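Local coordinates for protein alginase (Pseudoalteromonas, PDB 4Q8K) that probably cleaves the polysaccharide alginate by beta-elimination, as a lyase of polysaccharide lyase family 18, at residues V193-T204 and N361-N369. Residues are numbered along the deposited sequence; the frame is centred on the assembly and turned at random.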
loop_
_atom_site.group_PDB
_atom_site.type_symbol
_atom_site.label_atom_id
_atom_site.label_comp_id
_atom_site.label_asym_id
_atom_site.label_seq_id
_atom_site.Cartn_x
_atom_site.Cartn_y
_atom_site.Cartn_z
ATOM N N VAL A 193 -5.803 -9.042 5.373
ATOM C CA VAL A 193 -5.944 -10.236 6.193
ATOM C C VAL A 193 -7.275 -10.174 6.936
ATOM O O VAL A 193 -7.585 -9.179 7.596
ATOM C CB VAL A 193 -4.784 -10.379 7.197
ATOM C CG1 VAL A 193 -5.018 -11.560 8.143
ATOM C CG2 VAL A 193 -3.441 -10.528 6.465
ATOM N N LYS A 194 -8.035 -11.238 6.884
ATOM C CA LYS A 194 -9.346 -11.224 7.480
ATOM C C LYS A 194 -9.388 -11.126 8.972
ATOM O O LYS A 194 -8.514 -11.562 9.640
ATOM C CB LYS A 194 -10.147 -12.398 6.974
ATOM C CG LYS A 194 -9.758 -13.700 7.596
ATOM C CD LYS A 194 -10.672 -14.831 7.141
ATOM C CE LYS A 194 -10.492 -15.153 5.695
ATOM N NZ LYS A 194 -11.358 -16.274 5.284
ATOM N N GLU A 195 -10.433 -10.535 9.476
ATOM C CA GLU A 195 -10.540 -10.223 10.887
ATOM C C GLU A 195 -10.239 -11.404 11.817
ATOM O O GLU A 195 -9.596 -11.230 12.851
ATOM C CB GLU A 195 -11.936 -9.680 11.172
ATOM C CG GLU A 195 -12.061 -8.902 12.464
ATOM C CD GLU A 195 -13.431 -8.263 12.597
ATOM O OE1 GLU A 195 -14.410 -8.869 12.111
ATOM O OE2 GLU A 195 -13.526 -7.153 13.165
ATOM N N SER A 196 -10.706 -12.596 11.450
ATOM C CA SER A 196 -10.660 -13.725 12.380
ATOM C C SER A 196 -9.244 -14.227 12.613
ATOM O O SER A 196 -8.975 -14.883 13.619
ATOM C CB SER A 196 -11.561 -14.876 11.914
ATOM O OG SER A 196 -11.086 -15.469 10.716
ATOM N N LEU A 197 -8.342 -13.911 11.690
ATOM C CA LEU A 197 -6.972 -14.408 11.773
ATOM C C LEU A 197 -6.039 -13.422 12.455
ATOM O O LEU A 197 -4.890 -13.750 12.743
ATOM C CB LEU A 197 -6.421 -14.729 10.386
ATOM C CG LEU A 197 -7.115 -15.790 9.530
ATOM C CD1 LEU A 197 -6.458 -15.833 8.166
ATOM C CD2 LEU A 197 -7.049 -17.154 10.197
ATOM N N ARG A 198 -6.525 -12.210 12.707
ATOM C CA ARG A 198 -5.661 -11.149 13.239
ATOM C C ARG A 198 -5.165 -11.393 14.655
ATOM O O ARG A 198 -5.935 -11.756 15.546
ATOM C CB ARG A 198 -6.363 -9.799 13.159
ATOM C CG ARG A 198 -6.754 -9.464 11.749
ATOM C CD ARG A 198 -7.508 -8.148 11.665
ATOM N NE ARG A 198 -8.064 -7.973 10.332
ATOM C CZ ARG A 198 -8.977 -7.049 10.021
ATOM N NH1 ARG A 198 -9.425 -6.213 10.950
ATOM N NH2 ARG A 198 -9.446 -6.965 8.787
ATOM N N VAL A 199 -3.864 -11.191 14.843
ATOM C CA VAL A 199 -3.239 -11.274 16.152
ATOM C C VAL A 199 -2.234 -10.136 16.273
ATOM O O VAL A 199 -2.184 -9.253 15.415
ATOM C CB VAL A 199 -2.547 -12.632 16.367
ATOM C CG1 VAL A 199 -3.599 -13.750 16.484
ATOM C CG2 VAL A 199 -1.565 -12.915 15.232
ATOM N N ALA A 200 -1.440 -10.139 17.333
ATOM C CA ALA A 200 -0.476 -9.064 17.542
ATOM C C ALA A 200 0.637 -9.120 16.502
ATOM O O ALA A 200 0.923 -10.178 15.946
ATOM C CB ALA A 200 0.097 -9.130 18.953
ATOM N N MET A 201 1.253 -7.976 16.223
ATOM C CA MET A 201 2.410 -7.958 15.331
ATOM C C MET A 201 3.478 -8.922 15.842
ATOM O O MET A 201 4.112 -9.630 15.065
ATOM C CB MET A 201 2.997 -6.547 15.204
ATOM C CG MET A 201 2.133 -5.582 14.362
ATOM S SD MET A 201 2.066 -6.038 12.622
ATOM C CE MET A 201 3.708 -5.642 12.053
ATOM N N THR A 202 3.652 -8.947 17.158
ATOM C CA THR A 202 4.663 -9.783 17.800
ATOM C C THR A 202 4.296 -11.266 17.852
ATOM O O THR A 202 5.046 -12.074 18.398
ATOM C CB THR A 202 4.934 -9.308 19.241
ATOM O OG1 THR A 202 3.692 -9.200 19.950
ATOM C CG2 THR A 202 5.631 -7.954 19.237
ATOM N N GLN A 203 3.147 -11.628 17.298
ATOM C CA GLN A 203 2.714 -13.016 17.333
ATOM C C GLN A 203 2.697 -13.698 15.984
ATOM O O GLN A 203 2.201 -14.810 15.861
ATOM C CB GLN A 203 1.337 -13.136 17.985
ATOM C CG GLN A 203 1.325 -12.746 19.442
ATOM C CD GLN A 203 -0.043 -12.898 20.051
ATOM O OE1 GLN A 203 -1.044 -12.475 19.465
ATOM N NE2 GLN A 203 -0.105 -13.523 21.226
ATOM N N THR A 204 3.204 -13.052 14.937
ATOM C CA THR A 204 3.344 -13.715 13.653
ATOM C C THR A 204 4.653 -13.530 12.967
ATOM O O THR A 204 5.285 -12.537 13.114
ATOM C CB THR A 204 2.328 -13.245 12.581
ATOM O OG1 THR A 204 2.387 -11.835 12.434
ATOM C CG2 THR A 204 0.981 -13.589 12.964
ATOM N N ASN A 361 4.464 -12.793 -9.608
ATOM C CA ASN A 361 5.386 -13.543 -8.758
ATOM C C ASN A 361 5.107 -13.249 -7.294
ATOM O O ASN A 361 6.000 -12.857 -6.543
ATOM C CB ASN A 361 6.834 -13.184 -9.071
ATOM C CG ASN A 361 7.199 -13.423 -10.517
ATOM O OD1 ASN A 361 7.936 -12.639 -11.118
ATOM N ND2 ASN A 361 6.681 -14.503 -11.091
ATOM N N VAL A 362 3.858 -13.427 -6.896
ATOM C CA VAL A 362 3.437 -13.074 -5.558
ATOM C C VAL A 362 3.548 -14.262 -4.612
ATOM O O VAL A 362 3.186 -15.383 -4.970
ATOM C CB VAL A 362 1.989 -12.576 -5.573
ATOM C CG1 VAL A 362 1.548 -12.151 -4.182
ATOM C CG2 VAL A 362 1.857 -11.425 -6.565
ATOM N N SER A 363 4.056 -14.017 -3.410
ATOM C CA SER A 363 4.000 -15.020 -2.354
ATOM C C SER A 363 3.617 -14.402 -1.015
ATOM O O SER A 363 3.890 -13.238 -0.744
ATOM C CB SER A 363 5.317 -15.797 -2.250
ATOM O OG SER A 363 6.397 -14.926 -1.985
ATOM N N TYR A 364 2.927 -15.169 -0.205
ATOM C CA TYR A 364 2.592 -14.754 1.129
ATOM C C TYR A 364 2.653 -15.935 2.061
ATOM O O TYR A 364 2.091 -16.942 1.789
ATOM C CB TYR A 364 1.206 -14.118 1.210
ATOM C CG TYR A 364 0.870 -13.644 2.567
ATOM C CD1 TYR A 364 1.403 -12.496 3.083
ATOM C CD2 TYR A 364 0.036 -14.367 3.364
ATOM C CE1 TYR A 364 1.078 -12.077 4.343
ATOM C CE2 TYR A 364 -0.279 -13.972 4.620
ATOM C CZ TYR A 364 0.237 -12.837 5.120
ATOM O OH TYR A 364 -0.080 -12.498 6.388
ATOM N N THR A 365 3.368 -15.784 3.153
ATOM C CA THR A 365 3.358 -16.791 4.195
ATOM C C THR A 365 3.072 -16.164 5.517
ATOM O O THR A 365 3.471 -15.069 5.781
ATOM C CB THR A 365 4.693 -17.550 4.311
ATOM O OG1 THR A 365 5.646 -16.704 4.907
ATOM C CG2 THR A 365 5.206 -17.978 3.016
ATOM N N ARG A 366 2.391 -16.929 6.351
ATOM C CA ARG A 366 1.949 -16.491 7.629
ATOM C C ARG A 366 2.007 -17.632 8.639
ATOM O O ARG A 366 1.382 -18.630 8.459
ATOM C CB ARG A 366 0.514 -16.038 7.520
ATOM C CG ARG A 366 -0.121 -15.556 8.782
ATOM C CD ARG A 366 -1.596 -15.269 8.537
ATOM N NE ARG A 366 -2.209 -14.688 9.704
ATOM C CZ ARG A 366 -2.092 -13.427 10.043
ATOM N NH1 ARG A 366 -1.406 -12.622 9.292
ATOM N NH2 ARG A 366 -2.655 -12.988 11.121
ATOM N N GLU A 367 2.808 -17.461 9.671
ATOM C CA GLU A 367 2.842 -18.375 10.806
ATOM C C GLU A 367 2.639 -17.689 12.133
ATOM O O GLU A 367 3.244 -16.704 12.441
ATOM C CB GLU A 367 4.120 -19.204 10.830
ATOM C CG GLU A 367 5.359 -18.512 10.353
ATOM C CD GLU A 367 6.103 -19.294 9.296
ATOM O OE1 GLU A 367 5.457 -19.911 8.445
ATOM O OE2 GLU A 367 7.342 -19.295 9.324
ATOM N N THR A 368 1.768 -18.245 12.940
ATOM C CA THR A 368 1.392 -17.600 14.173
ATOM C C THR A 368 1.950 -18.329 15.402
ATOM O O THR A 368 2.170 -19.523 15.367
ATOM C CB THR A 368 -0.129 -17.491 14.265
ATOM O OG1 THR A 368 -0.634 -17.075 13.006
ATOM C CG2 THR A 368 -0.507 -16.479 15.272
ATOM N N ASN A 369 2.159 -17.594 16.487
ATOM C CA ASN A 369 2.777 -18.136 17.693
ATOM C C ASN A 369 2.122 -17.560 18.933
ATOM O O ASN A 369 0.874 -17.331 18.842
ATOM C CB ASN A 369 4.271 -17.850 17.688
ATOM C CG ASN A 369 5.058 -18.805 18.556
ATOM O OD1 ASN A 369 4.916 -18.799 19.769
ATOM N ND2 ASN A 369 5.914 -19.612 17.938
HETATM O O HOH W 1 -3.012 -16.346 11.617
HETATM O O HOH W 2 -2.213 -10.555 12.468
#
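Arg366 reaches from the last strand into the loop 193-204, where its NH2 donates to Leu197 O at 2.9 Å; the bond is bent, 142° at the hydrogen, and comes from above the carbonyl plane. Thr204 CG2 lies over one face of the guanidinium and Val193 CG1 over the opposite one, both offset toward the rim. At its edge NH1 donates to Tyr364 OH (3.2 Å), whose hydroxyl also bonds Glu206. Two waters also lie at this edge: one takes NE and bridges to Thr368 OG1, the other takes NH2 and the N-H of Val199. With CG anti to the backbone N (chi1 179°), the extended chain carries the guanidinium to Leu197 O. Nearby, Val199 CG2 and Thr368 CG2 meet tip to tip at 3.7 Å. Where the loop enters strand 204-216, Thr204 pairs antiparallel with Thr368, a non-hydrogen-bonded pair, and Asn369 N donates to Gln203 O (2.9 Å), though Asn369, the last modelled residue, is poorly ordered. A leucine in place of Arg366 would probably leave Leu197 O and Tyr364 OH without their guanidinium donor and the two waters less firmly held. Arg366 and the strand pairing thus join loop and C-terminal strand, its charge met mainly by neutral acceptors, with Glu206 a long, weak ion pair.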